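Local coordinates for lysosome-associated membrane glycoprotein 3 (Homo sapiens, PDB 4AKM), which takes part, as a lysosomal membrane glycoprotein, in the unfolded protein response and in fusion of the lysosome with the autophagosome, at residues R56-L61 / Q140-E145; L71-D76 / Y80-V85. All coordinates share one frame; numbering follows the deposited sequence.

Contact 1 of 2, residues R56-L61 / Q140-E145; sequences RKSNLL and QAFDFE. With NAG (2-acetamido-2-deoxy-beta-D-glucopyranose), chain D.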
# COMPACT_ATOMS: atom_id res chain seq x y z
N ARG A 56 16.13 7.96 -2.81
CA ARG A 56 15.21 8.34 -3.88
C ARG A 56 14.14 7.27 -4.13
O ARG A 56 13.21 7.48 -4.90
CB ARG A 56 15.99 8.60 -5.18
CG ARG A 56 15.33 9.59 -6.13
CD ARG A 56 15.56 9.18 -7.58
NE ARG A 56 14.91 7.91 -7.87
CZ ARG A 56 15.05 7.23 -9.01
NH1 ARG A 56 15.84 7.70 -9.97
NH2 ARG A 56 14.42 6.08 -9.18
N LYS A 57 14.28 6.13 -3.46
CA LYS A 57 13.35 5.02 -3.67
C LYS A 57 13.26 4.12 -2.44
O LYS A 57 14.26 3.59 -1.96
CB LYS A 57 13.77 4.21 -4.89
CG LYS A 57 12.62 3.49 -5.58
CD LYS A 57 13.12 2.56 -6.68
CE LYS A 57 13.90 1.39 -6.10
NZ LYS A 57 14.21 0.37 -7.14
N SER A 58 12.04 3.92 -1.96
CA SER A 58 11.80 3.08 -0.79
C SER A 58 10.71 2.06 -1.06
O SER A 58 10.03 2.13 -2.08
CB SER A 58 11.39 3.93 0.41
OG SER A 58 12.33 4.95 0.67
N ASN A 59 10.54 1.12 -0.15
CA ASN A 59 9.38 0.22 -0.22
C ASN A 59 8.89 -0.23 1.15
O ASN A 59 9.69 -0.56 2.04
CB ASN A 59 9.66 -0.99 -1.11
CG ASN A 59 10.59 -2.00 -0.47
OD1 ASN A 59 11.80 -1.79 -0.40
ND2 ASN A 59 10.04 -3.12 -0.02
N LEU A 60 7.57 -0.19 1.29
CA LEU A 60 6.87 -0.80 2.41
C LEU A 60 6.29 -2.12 1.92
O LEU A 60 5.45 -2.15 1.02
CB LEU A 60 5.74 0.10 2.90
CG LEU A 60 4.78 -0.60 3.87
CD1 LEU A 60 5.52 -1.07 5.11
CD2 LEU A 60 3.62 0.30 4.25
N LEU A 61 6.75 -3.21 2.52
CA LEU A 61 6.22 -4.52 2.20
C LEU A 61 5.49 -5.09 3.40
O LEU A 61 6.00 -5.08 4.52
CB LEU A 61 7.34 -5.46 1.75
CG LEU A 61 6.91 -6.88 1.39
CD1 LEU A 61 5.93 -6.89 0.22
CD2 LEU A 61 8.13 -7.71 1.08
N GLN A 140 3.60 8.72 5.08
CA GLN A 140 4.69 9.65 4.83
C GLN A 140 5.95 8.83 4.56
O GLN A 140 6.17 7.78 5.17
CB GLN A 140 4.90 10.58 6.02
CG GLN A 140 5.91 11.69 5.79
CD GLN A 140 5.82 12.80 6.83
OE1 GLN A 140 4.80 12.96 7.49
NE2 GLN A 140 6.90 13.55 6.98
N ALA A 141 6.77 9.31 3.63
CA ALA A 141 8.00 8.62 3.26
C ALA A 141 9.18 9.58 3.06
O ALA A 141 8.98 10.76 2.78
CB ALA A 141 7.78 7.78 2.01
N PHE A 142 10.39 9.06 3.23
CA PHE A 142 11.64 9.82 3.09
C PHE A 142 11.85 10.87 4.19
O PHE A 142 12.34 10.55 5.27
CB PHE A 142 11.75 10.45 1.70
CG PHE A 142 11.48 9.49 0.58
CD1 PHE A 142 12.44 8.56 0.20
CD2 PHE A 142 10.26 9.51 -0.08
CE1 PHE A 142 12.19 7.68 -0.83
CE2 PHE A 142 10.01 8.62 -1.11
CZ PHE A 142 10.98 7.70 -1.48
N ASP A 143 11.50 12.12 3.90
CA ASP A 143 11.74 13.22 4.83
C ASP A 143 10.84 13.18 6.07
O ASP A 143 9.62 13.13 5.96
CB ASP A 143 11.61 14.57 4.12
CG ASP A 143 12.92 15.03 3.51
OD1 ASP A 143 13.87 14.22 3.43
OD2 ASP A 143 13.01 16.22 3.11
N PHE A 144 11.47 13.24 7.25
CA PHE A 144 10.74 13.18 8.51
C PHE A 144 11.24 14.19 9.54
O PHE A 144 12.37 14.68 9.45
CB PHE A 144 10.81 11.77 9.11
CG PHE A 144 9.77 10.84 8.58
CD1 PHE A 144 8.48 10.87 9.09
CD2 PHE A 144 10.07 9.93 7.59
CE1 PHE A 144 7.51 10.01 8.60
CE2 PHE A 144 9.11 9.06 7.10
CZ PHE A 144 7.82 9.10 7.61
N GLU A 145 10.40 14.49 10.52
CA GLU A 145 10.75 15.42 11.59
C GLU A 145 10.24 14.93 12.93
O GLU A 145 9.06 15.09 13.25
CB GLU A 145 10.17 16.80 11.30
CG GLU A 145 10.67 17.45 10.03
CD GLU A 145 9.94 18.74 9.73
OE1 GLU A 145 9.85 19.60 10.63
OE2 GLU A 145 9.45 18.89 8.59
C1 NAG D . 8.99 -4.69 -3.32
C2 NAG D . 9.39 -5.98 -4.02
C3 NAG D . 10.90 -6.05 -4.18
C4 NAG D . 11.43 -4.78 -4.84
C5 NAG D . 10.85 -3.52 -4.21
C6 NAG D . 11.17 -2.31 -5.07
C7 NAG D . 8.04 -7.99 -3.78
C8 NAG D . 7.91 -9.29 -3.05
N2 NAG D . 8.90 -7.11 -3.26
O3 NAG D . 11.24 -7.17 -4.97
O4 NAG D . 12.84 -4.73 -4.74
O5 NAG D . 9.45 -3.59 -4.08
O6 NAG D . 10.62 -1.17 -4.45
O7 NAG D . 7.39 -7.77 -4.80
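Phe142 and Ser58 illustrate how an aromatic side chain can contribute to the packing between the two sheets of a beta prism, here the membrane-proximal luminal domain. The apolar part of the contact is the Phe142 ring, which approaches strand 57-61 from just beyond the end of strand 140-141. Its CE1 corner leads, lying 3.7 Å from Lys57 N and 3.9 Å from Arg56 C, so the ring meets peptide backbone at an oblique tilt while the long side chains of Arg56 and Lys57 set out in the other direction. With CG anti to the carbonyl carbon (chi1 -49°), the ring reaches closer to the strand than its own CB direction would suggest. Beyond this pair of segments, Phe142 also packs on Lys75 of the adjoining strand.

Polar groups border the ring and brace its own segment. Ser58 turns its hydroxyl to the ring, OG being 3.1 Å from Phe142 CE1, and also packs on Ile17. Within 140-145, Gln140 NE2 donates to Asp143 O at 2.9 Å, in the carbonyl plane, bridging the bend that carries Phe142, while Gln140 OE1 accepts from Gly150 N.

Across the segments the chemistry is van der Waals contact between a ring and polar groups, backbone and the Ser58 hydroxyl, which implies that shape fit, more than directional bonding, holds these two segments together; the Gln140 bond probably helps to hold the bend.

Contact 2 of 2, residues L71-D76 / Y80-V85; sequences LTFTKD and YYISEV. With NAG (2-acetamido-2-deoxy-beta-D-glucopyranose), chain D.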
# COMPACT_ATOMS: atom_id res chain seq x y z
N LEU A 71 4.21 -1.83 -1.53
CA LEU A 71 4.07 -0.44 -1.93
C LEU A 71 5.45 0.17 -2.14
O LEU A 71 6.21 0.32 -1.20
CB LEU A 71 3.31 0.34 -0.85
CG LEU A 71 1.90 -0.15 -0.54
CD1 LEU A 71 1.19 0.78 0.42
CD2 LEU A 71 1.09 -0.31 -1.82
N THR A 72 5.76 0.51 -3.39
CA THR A 72 7.02 1.16 -3.72
C THR A 72 6.85 2.66 -3.91
O THR A 72 5.99 3.11 -4.69
CB THR A 72 7.65 0.56 -4.99
OG1 THR A 72 8.08 -0.78 -4.74
CG2 THR A 72 8.84 1.39 -5.43
N PHE A 73 7.71 3.42 -3.22
CA PHE A 73 7.71 4.88 -3.26
C PHE A 73 8.93 5.44 -4.00
O PHE A 73 10.05 4.94 -3.87
CB PHE A 73 7.73 5.45 -1.84
CG PHE A 73 6.62 4.95 -0.97
CD1 PHE A 73 6.72 3.73 -0.31
CD2 PHE A 73 5.48 5.72 -0.78
CE1 PHE A 73 5.71 3.28 0.50
CE2 PHE A 73 4.47 5.27 0.03
CZ PHE A 73 4.58 4.05 0.67
N THR A 74 8.69 6.51 -4.76
CA THR A 74 9.74 7.26 -5.45
C THR A 74 9.58 8.74 -5.11
O THR A 74 8.46 9.26 -5.11
CB THR A 74 9.66 7.06 -6.99
OG1 THR A 74 10.10 5.74 -7.33
CG2 THR A 74 10.52 8.06 -7.74
N LYS A 75 10.68 9.43 -4.80
CA LYS A 75 10.63 10.88 -4.67
C LYS A 75 11.24 11.57 -5.89
O LYS A 75 12.37 11.27 -6.28
CB LYS A 75 11.28 11.37 -3.36
CG LYS A 75 12.78 11.12 -3.24
CD LYS A 75 13.33 11.79 -1.97
CE LYS A 75 13.10 13.30 -1.98
NZ LYS A 75 13.60 13.96 -0.74
N ASP A 76 10.48 12.46 -6.51
CA ASP A 76 10.96 13.16 -7.69
C ASP A 76 11.71 14.41 -7.26
O ASP A 76 12.62 14.86 -7.95
CB ASP A 76 9.81 13.52 -8.63
CG ASP A 76 10.14 13.24 -10.09
OD1 ASP A 76 11.34 13.21 -10.43
OD2 ASP A 76 9.20 13.03 -10.88
N TYR A 80 6.94 13.30 -3.39
CA TYR A 80 7.12 11.86 -3.47
C TYR A 80 5.76 11.24 -3.75
O TYR A 80 4.73 11.91 -3.62
CB TYR A 80 7.70 11.31 -2.16
CG TYR A 80 6.82 11.55 -0.94
CD1 TYR A 80 6.86 12.76 -0.26
CD2 TYR A 80 5.95 10.57 -0.48
CE1 TYR A 80 6.06 12.98 0.85
CE2 TYR A 80 5.15 10.78 0.62
CZ TYR A 80 5.21 11.99 1.29
OH TYR A 80 4.41 12.20 2.39
N TYR A 81 5.75 9.97 -4.11
CA TYR A 81 4.51 9.29 -4.47
C TYR A 81 4.72 7.79 -4.44
O TYR A 81 5.86 7.32 -4.39
CB TYR A 81 4.06 9.73 -5.88
CG TYR A 81 5.14 9.63 -6.93
CD1 TYR A 81 6.01 10.69 -7.15
CD2 TYR A 81 5.30 8.48 -7.68
CE1 TYR A 81 7.02 10.60 -8.10
CE2 TYR A 81 6.30 8.38 -8.64
CZ TYR A 81 7.15 9.44 -8.85
OH TYR A 81 8.14 9.34 -9.80
N ILE A 82 3.63 7.03 -4.44
CA ILE A 82 3.73 5.59 -4.64
C ILE A 82 3.96 5.36 -6.12
O ILE A 82 3.13 5.74 -6.95
CB ILE A 82 2.45 4.85 -4.20
CG1 ILE A 82 2.34 4.82 -2.67
CG2 ILE A 82 2.45 3.43 -4.74
CD1 ILE A 82 0.96 4.47 -2.17
N SER A 83 5.08 4.74 -6.46
CA SER A 83 5.44 4.52 -7.86
C SER A 83 5.16 3.09 -8.32
O SER A 83 5.14 2.82 -9.52
CB SER A 83 6.90 4.88 -8.11
OG SER A 83 7.76 3.99 -7.43
N GLU A 84 4.95 2.17 -7.38
CA GLU A 84 4.64 0.80 -7.79
C GLU A 84 3.77 0.05 -6.78
O GLU A 84 3.92 0.23 -5.58
CB GLU A 84 5.92 0.01 -8.08
CG GLU A 84 5.70 -1.45 -8.47
CD GLU A 84 6.91 -2.08 -9.12
OE1 GLU A 84 7.36 -1.55 -10.16
OE2 GLU A 84 7.41 -3.11 -8.60
N VAL A 85 2.84 -0.78 -7.27
CA VAL A 85 2.09 -1.62 -6.33
C VAL A 85 2.03 -3.07 -6.78
O VAL A 85 1.59 -3.37 -7.88
CB VAL A 85 0.66 -1.13 -6.08
CG1 VAL A 85 0.04 -1.94 -4.94
CG2 VAL A 85 0.64 0.35 -5.75
C1 NAG D . 8.99 -4.69 -3.32
C2 NAG D . 9.39 -5.98 -4.02
C3 NAG D . 10.90 -6.05 -4.18
C4 NAG D . 11.43 -4.78 -4.84
C5 NAG D . 10.85 -3.52 -4.21
C6 NAG D . 11.17 -2.31 -5.07
C7 NAG D . 8.04 -7.99 -3.78
C8 NAG D . 7.91 -9.29 -3.05
N2 NAG D . 8.90 -7.11 -3.26
O3 NAG D . 11.24 -7.17 -4.97
O4 NAG D . 12.84 -4.73 -4.74
O5 NAG D . 9.45 -3.59 -4.08
O6 NAG D . 10.62 -1.17 -4.45
O7 NAG D . 7.39 -7.77 -4.80
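The Tyr81 ring lies against Thr74: one face receives Thr74 O, 3.5 Å above the plane and offset toward the rim, while Asp76 CB sits at the edge. Farther along the ring, Thr74 CG2 comes within 3.4 Å of Tyr81 OH; a chi1 of 50° folds the ring back over the partner strand. On the sheet face shared by Leu71, Phe73 and Ile82, the Phe73 ring runs beside Ile82 and meets its CG1 obliquely, CE2 to CG1 being 3.5 Å, and Leu71 CD2 touches Val85 CG1 at 3.7 Å. Tyr80 projects from this face too, its OH hydrogen-bonded to His114 O.

Together the segments form an antiparallel beta hairpin interrupted by a classic bulge, in which Ser83 and Glu84 both oppose Thr72. Thr72 O therefore accepts from two amides, Ser83 N and Glu84 N, while Thr72 N returns a nearly straight bond to Glu84 O (2.9 Å, 171°). Past the bulge the regular pattern resumes, with Thr74 and Tyr81 as a hydrogen-bonded pair linked in both directions.

At the extra residue, Ser83 OG lies 2.9 Å from Thr74 OG1, a hydrogen-bonded hydroxyl pair in which either could donate. Thr72 OG1 is hydrogen-bonded to O6 of the N-acetylglucosamine at 2.6 Å, lending the glycan a noncovalent hold on the strand beside glycosylated Asn70.

From the N terminus the chain first supplies strands of the other sheet, 14-27 among them, and then reaches strand 57-64, the earlier half of contact 1, before turning back into strand 67-75 and again into strand 80-90. Contact 2 closes this second, short turn, with three residues between its segments. Contact 1 is completed much later, when residues 140-145 run from the end of strand 137-141 of the other sheet into a loop, so contact 2 nests inside a loop of 78 intervening residues. The two meet through neighbouring strands, where Phe73 N lies 2.9 Å from Ser58 O, a probable hydrogen bond. Contact 2 thus builds the five-stranded sheet from within, and contact 1 helps to pack it against the other.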